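Local coordinates for uncharacterized hypothetical protein (Parabacteroides merdae, PDB 4EI0) that is of unknown function but belongs to the DUF4466 family and folds largely into antiparallel beta-sheets, at residues Ser17-Lys22 / Ala139-Gly144; Phe38-Ala43 / Phe129-Ser134; Asp194-Tyr199 / Thr222-Gly227; Phe209-Ser214 / Val229-Met234. All blocks are in the same frame, centred on the assembly; numbering follows the deposited sequence.

Contact 1: residues Ser17-Lys22 / Ala139-Gly144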
loop_
_atom_site.group_PDB
_atom_site.type_symbol
_atom_site.label_atom_id
_atom_site.label_comp_id
_atom_site.label_asym_id
_atom_site.label_seq_id
_atom_site.Cartn_x
_atom_site.Cartn_y
_atom_site.Cartn_z
ATOM N N SER B 17 -2.540 -4.082 -16.328
ATOM C CA SER B 17 -2.134 -2.803 -16.857
ATOM C C SER B 17 -0.841 -2.288 -16.183
ATOM O O SER B 17 -0.404 -2.809 -15.146
ATOM C CB SER B 17 -3.255 -1.820 -16.657
ATOM O OG SER B 17 -3.319 -1.526 -15.288
ATOM N N ASN B 18 -0.234 -1.263 -16.780
ATOM C CA ASN B 18 1.035 -0.734 -16.251
ATOM C C ASN B 18 1.211 0.750 -16.531
ATOM O O ASN B 18 0.559 1.297 -17.396
ATOM C CB ASN B 18 2.231 -1.595 -16.704
ATOM C CG ASN B 18 2.581 -1.516 -18.228
ATOM O OD1 ASN B 18 3.579 -2.105 -18.659
ATOM N ND2 ASN B 18 1.825 -0.792 -19.002
ATOM N N ASP B 19 2.085 1.385 -15.773
ATOM C CA ASP B 19 2.440 2.777 -15.966
ATOM C C ASP B 19 3.810 2.988 -15.356
ATOM O O ASP B 19 4.159 2.298 -14.429
ATOM C CB ASP B 19 1.452 3.680 -15.247
ATOM C CG ASP B 19 1.700 5.157 -15.551
ATOM O OD1 ASP B 19 1.690 5.536 -16.724
ATOM O OD2 ASP B 19 1.945 5.938 -14.627
ATOM N N CYS B 20 4.621 3.884 -15.907
ATOM C CA CYS B 20 5.963 4.060 -15.391
ATOM C C CYS B 20 6.308 5.528 -15.389
ATOM O O CYS B 20 6.012 6.219 -16.353
ATOM C CB CYS B 20 6.978 3.243 -16.223
ATOM S SG CYS B 20 8.558 3.043 -15.354
ATOM N N ILE B 21 6.927 5.999 -14.309
ATOM C CA ILE B 21 7.328 7.407 -14.171
ATOM C C ILE B 21 8.815 7.497 -13.830
ATOM O O ILE B 21 9.308 6.765 -13.002
ATOM C CB ILE B 21 6.430 8.211 -13.175
ATOM C CG1 ILE B 21 6.704 7.874 -11.704
ATOM C CG2 ILE B 21 4.950 8.001 -13.511
ATOM C CD1 ILE B 21 6.177 8.903 -10.710
ATOM N N LYS B 22 9.548 8.346 -14.543
ATOM C CA LYS B 22 10.932 8.615 -14.211
ATOM C C LYS B 22 10.907 9.402 -12.914
ATOM O O LYS B 22 10.191 10.387 -12.827
ATOM C CB LYS B 22 11.590 9.433 -15.344
ATOM C CG LYS B 22 13.078 9.733 -15.123
ATOM C CD LYS B 22 13.743 10.263 -16.384
ATOM C CE LYS B 22 15.051 11.010 -16.063
ATOM N NZ LYS B 22 14.841 12.423 -15.646
ATOM N N ALA B 139 1.693 -6.719 -20.247
ATOM C CA ALA B 139 1.592 -5.285 -20.566
ATOM C C ALA B 139 2.996 -4.723 -20.749
ATOM O O ALA B 139 3.967 -5.341 -20.320
ATOM C CB ALA B 139 0.866 -4.476 -19.498
ATOM N N GLU B 140 3.082 -3.539 -21.359
ATOM C CA GLU B 140 4.369 -2.957 -21.739
ATOM C C GLU B 140 4.264 -1.457 -21.674
ATOM O O GLU B 140 3.173 -0.932 -21.829
ATOM C CB GLU B 140 4.788 -3.423 -23.161
ATOM C CG GLU B 140 5.148 -2.324 -24.144
ATOM C CD GLU B 140 5.681 -2.881 -25.450
ATOM O OE1 GLU B 140 4.973 -3.695 -26.085
ATOM O OE2 GLU B 140 6.813 -2.511 -25.838
ATOM N N TYR B 141 5.382 -0.787 -21.398
ATOM C CA TYR B 141 5.438 0.666 -21.270
ATOM C C TYR B 141 6.835 1.149 -21.620
ATOM O O TYR B 141 7.795 0.682 -21.031
ATOM C CB TYR B 141 5.109 1.108 -19.842
ATOM C CG TYR B 141 4.676 2.551 -19.720
ATOM C CD1 TYR B 141 5.605 3.582 -19.682
ATOM C CD2 TYR B 141 3.319 2.887 -19.666
ATOM C CE1 TYR B 141 5.197 4.905 -19.593
ATOM C CE2 TYR B 141 2.915 4.199 -19.576
ATOM C CZ TYR B 141 3.848 5.177 -19.531
ATOM O OH TYR B 141 3.401 6.423 -19.450
ATOM N N LYS B 142 6.944 2.100 -22.555
ATOM C CA LYS B 142 8.245 2.626 -23.012
ATOM C C LYS B 142 8.454 4.038 -22.487
ATOM O O LYS B 142 7.518 4.818 -22.424
ATOM C CB LYS B 142 8.311 2.673 -24.551
ATOM C CG LYS B 142 8.082 1.315 -25.193
ATOM C CD LYS B 142 8.143 1.358 -26.709
ATOM C CE LYS B 142 8.107 -0.047 -27.290
ATOM N NZ LYS B 142 8.945 -0.968 -26.468
ATOM N N LEU B 143 9.700 4.344 -22.114
ATOM C CA LEU B 143 10.109 5.665 -21.705
ATOM C C LEU B 143 11.442 6.042 -22.398
ATOM O O LEU B 143 12.277 5.179 -22.708
ATOM C CB LEU B 143 10.287 5.728 -20.185
ATOM C CG LEU B 143 9.030 5.917 -19.355
ATOM C CD1 LEU B 143 9.441 5.946 -17.893
ATOM C CD2 LEU B 143 8.339 7.205 -19.805
ATOM N N GLY B 144 11.623 7.341 -22.616
ATOM C CA GLY B 144 12.771 7.895 -23.271
ATOM C C GLY B 144 12.557 8.175 -24.743
ATOM O O GLY B 144 11.468 7.953 -25.263
#
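The side chains of N18, Y141, C20 and L143 fill the space between strands 17-22 and 139-144, which run nearly parallel, 17° apart, with no backbone hydrogen bond between them. The hydrogen bond between the strands comes from the N18 amide. N18 CG lies between the backbone N and the carbonyl carbon (chi1 69°), on the side of the other strand; ND2 donates to E140 O at 3.1 Å. That oxygen lies in the amide plane of N18, but ND2 stands well above the plane of the E140 carbonyl. N18 OD1 is held by a hydrogen bond with Y40 OH, and N18 CG rests 3.6 Å from A139 CB.

The Y141 ring lies across the backbone of the other strand. C20 N sits over the ring centre, 3.7 Å above the plane, and D19 CA makes an off-centre CH-pi contact with the ring. C20 N has no hydrogen-bond partner in the model. The D19 side chain runs beside Y141, its carboxylate almost perpendicular to the ring and OD1 3.4 Å from CE2. An alanine in place of Y141 would probably leave the backbone at D19 and C20 without its cover and open a gap beside C20.

The apolar contacts continue with C20 CB against Y141 CD1 at 3.7 Å and C20 SG against L143 CD1 at 4.0 Å. On the other face of strand 139-144, K142 NZ and E140 OE2 form a salt bridge. Each strand is the edge strand of its own five-stranded antiparallel sheet, and such face-to-face packing is characteristic of the margin of a beta sandwich.

Contact 2: residues Phe38-Ala43 / Phe129-Ser134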
loop_
_atom_site.group_PDB
_atom_site.type_symbol
_atom_site.label_atom_id
_atom_site.label_comp_id
_atom_site.label_asym_id
_atom_site.label_seq_id
_atom_site.Cartn_x
_atom_site.Cartn_y
_atom_site.Cartn_z
ATOM N N PHE B 38 13.420 4.924 -11.826
ATOM C CA PHE B 38 12.075 4.829 -12.395
ATOM C C PHE B 38 11.148 4.140 -11.355
ATOM O O PHE B 38 11.613 3.315 -10.565
ATOM C CB PHE B 38 12.089 4.021 -13.697
ATOM C CG PHE B 38 12.836 4.662 -14.834
ATOM C CD1 PHE B 38 14.193 4.504 -14.957
ATOM C CD2 PHE B 38 12.180 5.435 -15.748
ATOM C CE1 PHE B 38 14.877 5.098 -16.001
ATOM C CE2 PHE B 38 12.855 6.048 -16.789
ATOM C CZ PHE B 38 14.208 5.871 -16.918
ATOM N N ALA B 39 9.857 4.482 -11.359
ATOM C CA ALA B 39 8.850 3.820 -10.531
ATOM C C ALA B 39 7.864 3.166 -11.491
ATOM O O ALA B 39 7.165 3.869 -12.217
ATOM C CB ALA B 39 8.143 4.810 -9.618
ATOM N N TYR B 40 7.876 1.833 -11.544
ATOM C CA TYR B 40 7.094 1.048 -12.507
ATOM C C TYR B 40 5.903 0.447 -11.742
ATOM O O TYR B 40 6.104 -0.408 -10.889
ATOM C CB TYR B 40 7.901 -0.071 -13.096
ATOM C CG TYR B 40 7.215 -0.918 -14.167
ATOM C CD1 TYR B 40 6.430 -0.345 -15.155
ATOM C CD2 TYR B 40 7.393 -2.302 -14.205
ATOM C CE1 TYR B 40 5.808 -1.121 -16.131
ATOM C CE2 TYR B 40 6.795 -3.088 -15.199
ATOM C CZ TYR B 40 6.010 -2.491 -16.165
ATOM O OH TYR B 40 5.417 -3.271 -17.156
ATOM N N ALA B 41 4.694 0.913 -12.079
ATOM C CA ALA B 41 3.430 0.492 -11.462
ATOM C C ALA B 41 2.733 -0.526 -12.326
ATOM O O ALA B 41 2.604 -0.325 -13.539
ATOM C CB ALA B 41 2.514 1.696 -11.271
HETATM N N MSE B 42 2.217 -1.572 -11.687
HETATM C CA MSE B 42 1.484 -2.656 -12.361
HETATM C C MSE B 42 0.218 -2.968 -11.588
HETATM O O MSE B 42 0.183 -2.816 -10.382
HETATM C CB MSE B 42 2.357 -3.920 -12.401
HETATM C CG MSE B 42 3.715 -3.712 -13.034
HETATM SE SE MSE B 42 5.026 -4.970 -12.392
HETATM C CE MSE B 42 5.368 -3.868 -10.730
ATOM N N ALA B 43 -0.839 -3.387 -12.269
ATOM C CA ALA B 43 -2.120 -3.710 -11.577
ATOM C C ALA B 43 -2.953 -4.649 -12.436
ATOM O O ALA B 43 -2.966 -4.519 -13.652
ATOM C CB ALA B 43 -2.941 -2.453 -11.237
ATOM N N PHE B 129 9.721 -1.261 -20.432
ATOM C CA PHE B 129 9.295 -1.981 -19.203
ATOM C C PHE B 129 8.155 -2.920 -19.573
ATOM O O PHE B 129 7.325 -2.581 -20.435
ATOM C CB PHE B 129 8.750 -1.033 -18.139
ATOM C CG PHE B 129 9.759 -0.051 -17.586
ATOM C CD1 PHE B 129 10.115 1.074 -18.291
ATOM C CD2 PHE B 129 10.402 -0.304 -16.379
ATOM C CE1 PHE B 129 11.042 1.959 -17.790
ATOM C CE2 PHE B 129 11.335 0.580 -15.884
ATOM C CZ PHE B 129 11.652 1.716 -16.587
ATOM N N SER B 130 8.106 -4.089 -18.945
ATOM C CA SER B 130 7.005 -5.036 -19.216
ATOM C C SER B 130 6.733 -5.898 -18.012
ATOM O O SER B 130 7.558 -5.987 -17.074
ATOM C CB SER B 130 7.324 -5.905 -20.417
ATOM O OG SER B 130 8.533 -6.607 -20.228
ATOM N N VAL B 131 5.540 -6.484 -18.004
ATOM C CA VAL B 131 4.985 -7.204 -16.868
ATOM C C VAL B 131 4.197 -8.432 -17.372
ATOM O O VAL B 131 3.584 -8.371 -18.427
ATOM C CB VAL B 131 4.074 -6.291 -15.979
ATOM C CG1 VAL B 131 2.966 -5.625 -16.803
ATOM C CG2 VAL B 131 3.499 -7.056 -14.786
ATOM N N LYS B 132 4.232 -9.515 -16.609
ATOM C CA LYS B 132 3.395 -10.699 -16.822
ATOM C C LYS B 132 2.543 -10.968 -15.570
ATOM O O LYS B 132 3.043 -10.839 -14.466
ATOM C CB LYS B 132 4.278 -11.937 -17.068
ATOM C CG LYS B 132 5.133 -11.897 -18.347
ATOM C CD LYS B 132 5.945 -13.204 -18.487
ATOM C CE LYS B 132 7.228 -13.108 -19.297
ATOM N NZ LYS B 132 7.159 -13.573 -20.710
ATOM N N ALA B 133 1.290 -11.387 -15.758
ATOM C CA ALA B 133 0.416 -11.872 -14.679
ATOM C C ALA B 133 0.027 -13.355 -14.828
ATOM O O ALA B 133 0.182 -13.963 -15.889
ATOM C CB ALA B 133 -0.858 -11.036 -14.638
ATOM N N SER B 134 -0.577 -13.912 -13.785
ATOM C CA SER B 134 -0.815 -15.362 -13.717
ATOM C C SER B 134 -1.967 -15.862 -14.612
ATOM O O SER B 134 -2.180 -17.053 -14.687
ATOM C CB SER B 134 -1.056 -15.792 -12.280
ATOM O OG SER B 134 -2.245 -15.192 -11.782
#
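An aromatic cluster of F38, Y40 and F129 lies in the interior, between the two sheets of a beta sandwich, where strand 35-43 of one sheet faces strand 124-133 of the other. The segments' axes come within 8.7 Å and are inclined by 27°.

F129 lies between the two aromatic residues of the opposite strand. At its tip, CZ comes over one face of the F38 ring and meets F38 CG at 3.6 Å; the two side chains cross at about a right angle. At its root, F129 CB sits over the Y40 ring in a CH-pi contact, 3.7 Å from the ring centroid, while F129 and Y40 run alongside in opposite senses. Both ring pairs are oblique, with planes at 56° for F38 and F129 and 37° for Y40 and F129. The opposite face of the Y40 ring is covered near its rim by CG of its strand-mate, selenomethionine M42.

With CG anti to the backbone N, the Y40 side chain heads across to S130. There its OH lies 3.1 Å from S130 C and 3.4 Å from V131 CG1. Farther along, M42 SE packs 3.5 Å from V131 CG2. V56, on strand 51-58, also touches F129, and C20 touches all three aromatic residues.

No hydrogen bond crosses between the two segments: Y40 OH passes close to backbone nitrogens without the geometry of a hydrogen bond and is satisfied by N18 instead. The sheets are therefore joined here by apolar and aromatic packing, and the one phenolic hydroxyl buried in it has its partner on the neighbouring strand 17-22.

Contact 3: residues Asp194-Tyr199 / Thr222-Gly227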
loop_
_atom_site.group_PDB
_atom_site.type_symbol
_atom_site.label_atom_id
_atom_site.label_comp_id
_atom_site.label_asym_id
_atom_site.label_seq_id
_atom_site.Cartn_x
_atom_site.Cartn_y
_atom_site.Cartn_z
ATOM N N ASP B 194 47.356 21.200 -13.258
ATOM C CA ASP B 194 46.700 22.386 -13.756
ATOM C C ASP B 194 46.621 23.507 -12.725
ATOM O O ASP B 194 46.765 24.689 -13.077
ATOM C CB ASP B 194 45.313 21.965 -14.320
ATOM C CG ASP B 194 45.478 20.992 -15.475
ATOM O OD1 ASP B 194 46.258 21.371 -16.386
ATOM O OD2 ASP B 194 44.937 19.855 -15.452
ATOM N N ILE B 195 46.452 23.151 -11.470
ATOM C CA ILE B 195 46.286 24.141 -10.406
ATOM C C ILE B 195 47.028 23.653 -9.176
ATOM O O ILE B 195 46.966 22.460 -8.841
ATOM C CB ILE B 195 44.771 24.351 -10.047
ATOM C CG1 ILE B 195 44.040 25.090 -11.180
ATOM C CG2 ILE B 195 44.632 25.177 -8.785
ATOM C CD1 ILE B 195 42.538 25.205 -11.031
HETATM N N MSE B 196 47.729 24.566 -8.515
HETATM C CA MSE B 196 48.300 24.305 -7.205
HETATM C C MSE B 196 47.510 25.081 -6.172
HETATM O O MSE B 196 47.385 26.311 -6.266
HETATM C CB MSE B 196 49.762 24.711 -7.127
HETATM C CG MSE B 196 50.368 24.487 -5.724
HETATM SE SE MSE B 196 52.221 24.952 -5.679
HETATM C CE MSE B 196 52.731 24.298 -3.868
ATOM N N TYR B 197 46.970 24.352 -5.205
ATOM C CA TYR B 197 46.354 24.961 -4.033
ATOM C C TYR B 197 47.404 25.274 -3.001
ATOM O O TYR B 197 48.349 24.513 -2.826
ATOM C CB TYR B 197 45.361 23.996 -3.443
ATOM C CG TYR B 197 44.976 24.341 -2.060
ATOM C CD1 TYR B 197 43.973 25.282 -1.829
ATOM C CD2 TYR B 197 45.597 23.754 -0.976
ATOM C CE1 TYR B 197 43.596 25.633 -0.555
ATOM C CE2 TYR B 197 45.229 24.106 0.329
ATOM C CZ TYR B 197 44.226 25.048 0.531
ATOM O OH TYR B 197 43.804 25.383 1.784
ATOM N N ALA B 198 47.231 26.393 -2.312
ATOM C CA ALA B 198 48.005 26.708 -1.134
ATOM C C ALA B 198 47.128 27.492 -0.172
ATOM O O ALA B 198 46.331 28.292 -0.613
ATOM C CB ALA B 198 49.187 27.554 -1.523
ATOM N N TYR B 199 47.313 27.308 1.129
ATOM C CA TYR B 199 46.714 28.181 2.139
ATOM C C TYR B 199 47.758 29.093 2.708
ATOM O O TYR B 199 48.785 28.634 3.102
ATOM C CB TYR B 199 46.179 27.358 3.290
ATOM C CG TYR B 199 45.616 28.192 4.422
ATOM C CD1 TYR B 199 44.393 28.849 4.279
ATOM C CD2 TYR B 199 46.269 28.285 5.644
ATOM C CE1 TYR B 199 43.850 29.594 5.319
ATOM C CE2 TYR B 199 45.730 29.036 6.699
ATOM C CZ TYR B 199 44.527 29.685 6.529
ATOM O OH TYR B 199 43.990 30.436 7.526
ATOM N N THR B 222 54.751 30.457 -1.578
ATOM C CA THR B 222 54.518 29.171 -2.243
ATOM C C THR B 222 55.290 29.114 -3.542
ATOM O O THR B 222 55.407 30.124 -4.234
ATOM C CB THR B 222 53.020 28.983 -2.558
ATOM O OG1 THR B 222 52.316 28.853 -1.324
ATOM C CG2 THR B 222 52.754 27.746 -3.460
ATOM N N GLU B 223 55.846 27.951 -3.858
ATOM C CA GLU B 223 56.555 27.767 -5.129
ATOM C C GLU B 223 55.975 26.610 -5.893
ATOM O O GLU B 223 55.522 25.617 -5.299
ATOM C CB GLU B 223 58.024 27.503 -4.889
ATOM C CG GLU B 223 58.703 28.573 -4.057
ATOM C CD GLU B 223 60.109 28.180 -3.672
ATOM O OE1 GLU B 223 60.320 27.033 -3.206
ATOM O OE2 GLU B 223 61.001 29.022 -3.844
ATOM N N LEU B 224 55.909 26.783 -7.205
ATOM C CA LEU B 224 55.474 25.725 -8.103
ATOM C C LEU B 224 56.582 24.662 -8.204
ATOM O O LEU B 224 57.748 25.014 -8.217
ATOM C CB LEU B 224 55.204 26.297 -9.499
ATOM C CG LEU B 224 54.147 27.401 -9.643
ATOM C CD1 LEU B 224 53.917 27.740 -11.104
ATOM C CD2 LEU B 224 52.844 26.985 -8.998
ATOM N N PRO B 225 56.225 23.364 -8.260
ATOM C CA PRO B 225 57.266 22.382 -8.543
ATOM C C PRO B 225 57.776 22.528 -9.966
ATOM O O PRO B 225 57.081 23.081 -10.816
ATOM C CB PRO B 225 56.568 21.039 -8.333
ATOM C CG PRO B 225 55.132 21.309 -8.565
ATOM C CD PRO B 225 54.884 22.761 -8.238
ATOM N N SER B 226 59.002 22.090 -10.226
ATOM C CA SER B 226 59.533 22.242 -11.573
ATOM C C SER B 226 58.819 21.212 -12.419
ATOM O O SER B 226 58.433 20.105 -11.949
ATOM C CB SER B 226 61.066 22.095 -11.654
ATOM O OG SER B 226 61.489 20.855 -11.114
ATOM N N GLY B 227 58.569 21.603 -13.654
ATOM C CA GLY B 227 57.747 20.811 -14.535
ATOM C C GLY B 227 56.290 21.269 -14.541
ATOM O O GLY B 227 55.528 20.815 -15.377
#
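Selenomethionine M196 and T222 meet tip to tip where a long loop crosses one face of an antiparallel beta-sheet. The sheet strand is 195-199, the middle one of five; the loop, which runs between strands 207-210 and 233-238, has no regular structure at residues 222-227. Strand alternation decides what takes part: M196 and A198 direct their side chains at the loop, while I195 and Y197 pack on F209 on the other face of the sheet. D194 and I195 form a classic beta bulge opposite L166.

The tight part is the end of M196. Its CG is anti to the backbone N (chi1 178°) and the chain stays extended beyond that, projecting straight out from the strand. CE then presses on T222 CG2 at 3.5 Å, closer than usual for two carbons. SE is 3.4 Å from the carbonyl oxygen of E223, so the selenomethionine tip abuts both the threonine methyl and the loop backbone. F228 and Y165 also touch this side chain.

The packing is slacker farther along the loop. L224 CD2 lies 3.9 Å from M196 SE, and P225 CD stands back at 4.3 Å from the same atom. These two residues have other neighbours as well, L224 touching M219 and P225 touching Y165. E223 marks the solvent side, its side chain turned away from the strand and exposed.

No hydrogen bond spans the two segments, which hold by shape and apolar contact. Even the threonine hydroxyl meets a methyl here: T222 OG1 lies 3.4 Å from A198 CB.

Contact 4: residues Phe209-Ser214 / Val229-Met234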
loop_
_atom_site.group_PDB
_atom_site.type_symbol
_atom_site.label_atom_id
_atom_site.label_comp_id
_atom_site.label_asym_id
_atom_site.label_seq_id
_atom_site.Cartn_x
_atom_site.Cartn_y
_atom_site.Cartn_z
ATOM N N PHE B 209 44.354 29.430 -5.343
ATOM C CA PHE B 209 44.649 28.547 -6.479
ATOM C C PHE B 209 45.639 29.297 -7.348
ATOM O O PHE B 209 45.432 30.464 -7.715
ATOM C CB PHE B 209 43.448 28.246 -7.355
ATOM C CG PHE B 209 42.455 27.257 -6.794
ATOM C CD1 PHE B 209 42.736 26.426 -5.719
ATOM C CD2 PHE B 209 41.220 27.113 -7.429
ATOM C CE1 PHE B 209 41.795 25.492 -5.272
ATOM C CE2 PHE B 209 40.270 26.216 -6.974
ATOM C CZ PHE B 209 40.570 25.374 -5.902
ATOM N N TYR B 210 46.742 28.635 -7.674
ATOM C CA TYR B 210 47.780 29.214 -8.505
ATOM C C TYR B 210 48.035 28.331 -9.703
ATOM O O TYR B 210 47.704 27.166 -9.708
ATOM C CB TYR B 210 49.069 29.328 -7.732
ATOM C CG TYR B 210 48.954 30.113 -6.485
ATOM C CD1 TYR B 210 48.645 31.466 -6.535
ATOM C CD2 TYR B 210 49.185 29.537 -5.238
ATOM C CE1 TYR B 210 48.586 32.223 -5.392
ATOM C CE2 TYR B 210 49.135 30.305 -4.071
ATOM C CZ TYR B 210 48.841 31.651 -4.163
ATOM O OH TYR B 210 48.761 32.454 -3.027
ATOM N N THR B 211 48.672 28.902 -10.703
ATOM C CA THR B 211 48.953 28.238 -11.958
ATOM C C THR B 211 50.340 28.715 -12.452
ATOM O O THR B 211 50.975 29.513 -11.778
ATOM C CB THR B 211 47.842 28.554 -12.970
ATOM O OG1 THR B 211 47.823 27.522 -13.962
ATOM C CG2 THR B 211 48.063 29.926 -13.627
ATOM N N SER B 212 50.821 28.230 -13.602
ATOM C CA SER B 212 52.220 28.462 -14.017
ATOM C C SER B 212 52.605 29.937 -14.031
ATOM O O SER B 212 53.708 30.290 -13.655
ATOM C CB SER B 212 52.506 27.866 -15.402
ATOM O OG SER B 212 51.803 28.595 -16.398
ATOM N N SER B 213 51.697 30.800 -14.468
ATOM C CA SER B 213 52.033 32.209 -14.602
ATOM C C SER B 213 51.511 33.058 -13.446
ATOM O O SER B 213 51.556 34.257 -13.513
ATOM C CB SER B 213 51.528 32.724 -15.950
ATOM O OG SER B 213 50.153 32.459 -16.095
ATOM N N SER B 214 51.043 32.463 -12.349
ATOM C CA SER B 214 50.586 33.302 -11.232
ATOM C C SER B 214 51.719 34.266 -10.825
ATOM O O SER B 214 52.865 33.863 -10.794
ATOM C CB SER B 214 50.167 32.466 -10.021
ATOM O OG SER B 214 49.037 31.629 -10.271
ATOM N N VAL B 229 54.042 23.436 -15.859
ATOM C CA VAL B 229 54.087 24.360 -16.990
ATOM C C VAL B 229 52.675 24.748 -17.541
ATOM O O VAL B 229 52.545 25.687 -18.309
ATOM C CB VAL B 229 54.902 23.713 -18.120
ATOM C CG1 VAL B 229 56.368 23.563 -17.703
ATOM C CG2 VAL B 229 54.305 22.350 -18.461
ATOM N N ASN B 230 51.611 24.053 -17.150
ATOM C CA ASN B 230 50.264 24.406 -17.627
ATOM C C ASN B 230 49.757 25.753 -17.103
ATOM O O ASN B 230 49.738 26.004 -15.901
ATOM C CB ASN B 230 49.260 23.315 -17.263
ATOM C CG ASN B 230 49.549 22.020 -17.946
ATOM O OD1 ASN B 230 50.346 21.986 -18.871
ATOM N ND2 ASN B 230 48.904 20.942 -17.507
ATOM N N ASN B 231 49.370 26.631 -18.023
ATOM C CA ASN B 231 48.802 27.935 -17.661
ATOM C C ASN B 231 47.255 27.899 -17.731
ATOM O O ASN B 231 46.653 28.141 -18.759
ATOM C CB ASN B 231 49.367 29.029 -18.557
ATOM C CG ASN B 231 49.094 30.407 -18.010
ATOM O OD1 ASN B 231 48.656 30.585 -16.860
ATOM N ND2 ASN B 231 49.299 31.391 -18.845
ATOM N N THR B 232 46.646 27.517 -16.628
ATOM C CA THR B 232 45.209 27.305 -16.558
ATOM C C THR B 232 44.463 28.638 -16.489
ATOM O O THR B 232 44.905 29.550 -15.812
ATOM C CB THR B 232 44.909 26.446 -15.312
ATOM O OG1 THR B 232 45.634 25.220 -15.420
ATOM C CG2 THR B 232 43.425 26.127 -15.195
ATOM N N LYS B 233 43.356 28.754 -17.217
ATOM C CA LYS B 233 42.490 29.926 -17.141
ATOM C C LYS B 233 41.428 29.724 -16.079
ATOM O O LYS B 233 40.804 28.661 -16.027
ATOM C CB LYS B 233 41.753 30.128 -18.472
ATOM C CG LYS B 233 42.650 30.492 -19.647
ATOM C CD LYS B 233 41.785 30.638 -20.905
ATOM C CE LYS B 233 42.557 31.281 -22.050
ATOM N NZ LYS B 233 43.845 30.553 -22.239
HETATM N N MSE B 234 41.180 30.743 -15.274
HETATM C CA MSE B 234 40.270 30.634 -14.120
HETATM C C MSE B 234 39.405 31.890 -13.946
HETATM O O MSE B 234 39.892 32.996 -14.187
HETATM C CB MSE B 234 41.121 30.506 -12.838
HETATM C CG MSE B 234 41.856 29.222 -12.666
HETATM SE SE MSE B 234 42.929 29.355 -11.063
HETATM C CE MSE B 234 44.580 30.104 -11.778
#
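T211 and N231 meet roughly perpendicular to each other where the chain leaves strand 207-210 and, after a loop, approaches strand 233-238 of another sheet. Residues T211 to S214 form a type I beta turn, closed by S214 N bonding to T211 O, while S214 OG takes the N-H of T211.

The two sides of T211 do different work. OG1 is anti to the backbone N (chi1 -157°) and accepts the N-H of T232 at 2.9 Å in a fairly straight bond of 160°; it also has a hydrogen bond with D194 O, which also bonds T232 OG1. T211 CG2 lies instead against N231 OD1, at 3.4 Å. T211 CB meets CE of selenomethionine M234 at 3.8 Å. The M234 chain bends at its end, and SE packs on F209 CB at 3.9 Å, which makes this the apolar side of the contact.

N231 CG, anti to its backbone N, carries the amide over to the turn. S213 OG donates to N231 OD1 from above the carbonyl plane, 44° out of it; the separation of 2.5 Å is short, and its exact value is doubtful. S213 OG has a second partner in N269 ND2. An alanine in place of N231 would probably cost the S213 hydroxyl this acceptor, leaving it N269, and remove the amide packed against T211 CG2.

S212 adds two weak bonds, from N and from OG, both to N230 O at 3.4 Å. The chemistry is thus divided: hydroxyl, amide and backbone groups tie the turn to the incoming loop, while M234 supplies the apolar packing beside F209.

Overall arrangement
The four contacts fall into two pairs on opposite sides of the chain's centre. Contacts 1 and 2 have centres about 8 Å apart and share one beta sandwich: contact 2 is nested in the chain loop closed by contact 1, and N18 OD1 to Y40 OH, 2.6 Å, joins them. Contacts 3 and 4, centres about 9 Å apart, have segments that alternate along the chain; they are linked by D194 O to T232 OG1 at 2.7 Å and by the neighbouring strands 195-199 and 207-210. Between the pairs the centres are about 50 to 56 Å apart, with nearest atoms about 30 to 34 Å apart. No active site or ligand is known that would relate them.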